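Long-range contact in BH2414 protein (Bacillus halodurans, PDB 3ON1), which is of unknown function but belongs to the ribosomal protein L7Ae/L30e/S12e/Gadd45 family, so it may bind RNA: residues V35-I39 against S92-A96. Residues are numbered along the deposited sequence; the frame is centred on the assembly and turned at random.
Sequences VTLVI and SRKLA
Helix 92-96 lies across one face of strand 37-39, the two axes 9.0 Å apart at closest approach and their N-to-C directions at 44°. Leu-37 to Ile-39 are extended, while Thr-36 has psi near 0°, which kinks the chain ahead of Leu-37. The segments come closest where the helix segment begins: the CA atoms of Leu-37 and Ser-92 are 5.2 Å apart, a spacing that a small residue such as serine permits. Ser-92, in the m rotamer, places its OG 2.8 Å from Thr-36 OG1 (chi1 p), a hydroxyl-hydroxyl hydrogen bond, and also bonds to the carbonyl of Asp-88 one turn earlier, so the buried polar group is satisfied. Arg-93 and Lys-94 face outward, as suits long charged chains. Leu-95 (m, t) returns to the strand: its CB lies 3.7 Å from Leu-37 CD2, its CD1 4.4 Å from Ile-39 CD1. With Leu-37 (t, p) and Ile-39 (m, t), its branched apolar chain fills the buried space. Ala-96, whose N bonds to Ser-92 O (3.0 Å), is short enough to fit, its CB 4.4 Å from Leu-37 CD1. In this alpha/beta sandwich helix 5-15 adjoins Leu-95 and Ile-39, helix 23-31 packs on Val-38 across the sheet, and strand 37-41 runs between 83-86 and 63-66.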
ATOM      1  N   VAL A  35       6.912   0.839  -7.823  1.00 18.06           N
ATOM      2  CA  VAL A  35       5.635   0.687  -7.099  1.00 17.60           C
ATOM      3  C   VAL A  35       4.467   1.184  -7.952  1.00 17.13           C
ATOM      4  O   VAL A  35       4.533   2.271  -8.530  1.00 17.47           O
ATOM      5  CB  VAL A  35       5.693   1.408  -5.718  1.00 17.97           C
ATOM      6  CG1 VAL A  35       4.306   1.638  -5.131  1.00 17.88           C
ATOM      7  CG2 VAL A  35       6.523   0.592  -4.745  1.00 18.44           C
ATOM      8  N   THR A  36       3.413   0.372  -8.047  1.00 16.26           N
ATOM      9  CA  THR A  36       2.254   0.715  -8.881  1.00 15.62           C
ATOM     10  C   THR A  36       0.957   0.958  -8.100  1.00 15.24           C
ATOM     11  O   THR A  36      -0.082   1.271  -8.689  1.00 15.48           O
ATOM     12  CB  THR A  36       2.026  -0.308 -10.017  1.00 15.37           C
ATOM     13  OG1 THR A  36       2.264  -1.643  -9.538  1.00 15.34           O
ATOM     14  CG2 THR A  36       2.949  -0.003 -11.185  1.00 16.61           C
ATOM     15  N   LEU A  37       1.023   0.805  -6.779  1.00 14.54           N
ATOM     16  CA  LEU A  37      -0.093   1.145  -5.893  1.00 13.78           C
ATOM     17  C   LEU A  37       0.455   1.387  -4.504  1.00 13.64           C
ATOM     18  O   LEU A  37       1.320   0.644  -4.034  1.00 13.45           O
ATOM     19  CB  LEU A  37      -1.147   0.024  -5.842  1.00 13.98           C
ATOM     20  CG  LEU A  37      -2.258   0.104  -4.778  1.00 13.57           C
ATOM     21  CD1 LEU A  37      -3.241   1.245  -5.047  1.00 15.26           C
ATOM     22  CD2 LEU A  37      -3.017  -1.202  -4.689  1.00 14.53           C
ATOM     23  N   VAL A  38      -0.052   2.427  -3.851  1.00 13.66           N
ATOM     24  CA  VAL A  38       0.258   2.665  -2.446  1.00 13.58           C
ATOM     25  C   VAL A  38      -1.018   2.521  -1.628  1.00 13.82           C
ATOM     26  O   VAL A  38      -2.059   3.068  -1.977  1.00 13.93           O
ATOM     27  CB  VAL A  38       0.919   4.047  -2.232  1.00 13.62           C
ATOM     28  CG1 VAL A  38       1.057   4.364  -0.744  1.00 14.31           C
ATOM     29  CG2 VAL A  38       2.288   4.073  -2.911  1.00 14.38           C
ATOM     30  N   ILE A  39      -0.925   1.736  -0.562  1.00 13.82           N
ATOM     31  CA  ILE A  39      -2.008   1.588   0.400  1.00 14.20           C
ATOM     32  C   ILE A  39      -1.597   2.267   1.695  1.00 14.33           C
ATOM     33  O   ILE A  39      -0.548   1.957   2.259  1.00 14.47           O
ATOM     34  CB  ILE A  39      -2.360   0.105   0.632  1.00 14.41           C
ATOM     35  CG1 ILE A  39      -2.964  -0.494  -0.645  1.00 14.79           C
ATOM     36  CG2 ILE A  39      -3.327  -0.044   1.814  1.00 14.93           C
ATOM     37  CD1 ILE A  39      -3.025  -2.019  -0.662  1.00 16.53           C
ATOM     38  N   SER A  92      -1.365  -4.797  -7.973  1.00 13.77           N
ATOM     39  CA  SER A  92      -1.798  -3.409  -7.822  1.00 13.96           C
ATOM     40  C   SER A  92      -3.179  -3.181  -8.431  1.00 14.46           C
ATOM     41  O   SER A  92      -4.040  -2.568  -7.799  1.00 14.50           O
ATOM     42  CB  SER A  92      -0.774  -2.444  -8.422  1.00 14.06           C
ATOM     43  OG  SER A  92       0.413  -2.446  -7.656  1.00 14.03           O
ATOM     44  N   ARG A  93      -3.377  -3.670  -9.656  0.50 14.57           N
ATOM     45  CA  ARG A  93      -4.651  -3.517 -10.361  0.50 15.06           C
ATOM     46  C   ARG A  93      -5.778  -4.158  -9.563  0.50 15.02           C
ATOM     47  O   ARG A  93      -6.789  -3.514  -9.273  0.50 15.04           O
ATOM     48  CB  ARG A  93      -4.582  -4.125 -11.769  0.50 15.33           C
ATOM     49  CG  ARG A  93      -3.982  -3.201 -12.818  0.50 16.40           C
ATOM     50  CD  ARG A  93      -4.282  -3.673 -14.238  0.50 17.54           C
ATOM     51  NE  ARG A  93      -3.817  -5.036 -14.461  0.50 18.27           N
ATOM     52  CZ  ARG A  93      -2.588  -5.347 -14.855  0.50 18.29           C
ATOM     53  NH1 ARG A  93      -1.701  -4.387 -15.082  0.50 18.02           N
ATOM     54  NH2 ARG A  93      -2.249  -6.614 -15.028  0.50 19.13           N
ATOM     55  N   LYS A  94      -5.571  -5.415  -9.175  1.00 15.07           N
ATOM     56  CA  LYS A  94      -6.595  -6.190  -8.486  1.00 15.26           C
ATOM     57  C   LYS A  94      -6.922  -5.634  -7.094  1.00 15.08           C
ATOM     58  O   LYS A  94      -8.096  -5.538  -6.721  1.00 15.07           O
ATOM     59  CB  LYS A  94      -6.193  -7.667  -8.422  1.00 15.61           C
ATOM     60  CG  LYS A  94      -7.292  -8.605  -7.916  1.00 17.84           C
ATOM     61  CD  LYS A  94      -8.503  -8.576  -8.820  1.00 21.32           C
ATOM     62  CE  LYS A  94      -9.310  -9.852  -8.702  1.00 24.27           C
ATOM     63  NZ  LYS A  94     -10.354  -9.869  -9.744  1.00 26.84           N
ATOM     64  N   LEU A  95      -5.890  -5.261  -6.336  1.00 14.76           N
ATOM     65  CA  LEU A  95      -6.107  -4.665  -5.019  1.00 14.69           C
ATOM     66  C   LEU A  95      -6.915  -3.374  -5.136  1.00 15.10           C
ATOM     67  O   LEU A  95      -7.844  -3.154  -4.364  1.00 15.21           O
ATOM     68  CB  LEU A  95      -4.779  -4.414  -4.300  1.00 14.23           C
ATOM     69  CG  LEU A  95      -4.063  -5.660  -3.768  1.00 13.98           C
ATOM     70  CD1 LEU A  95      -2.599  -5.351  -3.499  1.00 14.46           C
ATOM     71  CD2 LEU A  95      -4.748  -6.229  -2.527  1.00 14.87           C
ATOM     72  N   ALA A  96      -6.576  -2.536  -6.116  1.00 15.64           N
ATOM     73  CA  ALA A  96      -7.287  -1.276  -6.321  1.00 16.68           C
ATOM     74  C   ALA A  96      -8.752  -1.530  -6.671  1.00 17.24           C
ATOM     75  O   ALA A  96      -9.643  -0.877  -6.130  1.00 17.97           O
ATOM     76  CB  ALA A  96      -6.606  -0.435  -7.399  1.00 16.81           C
TER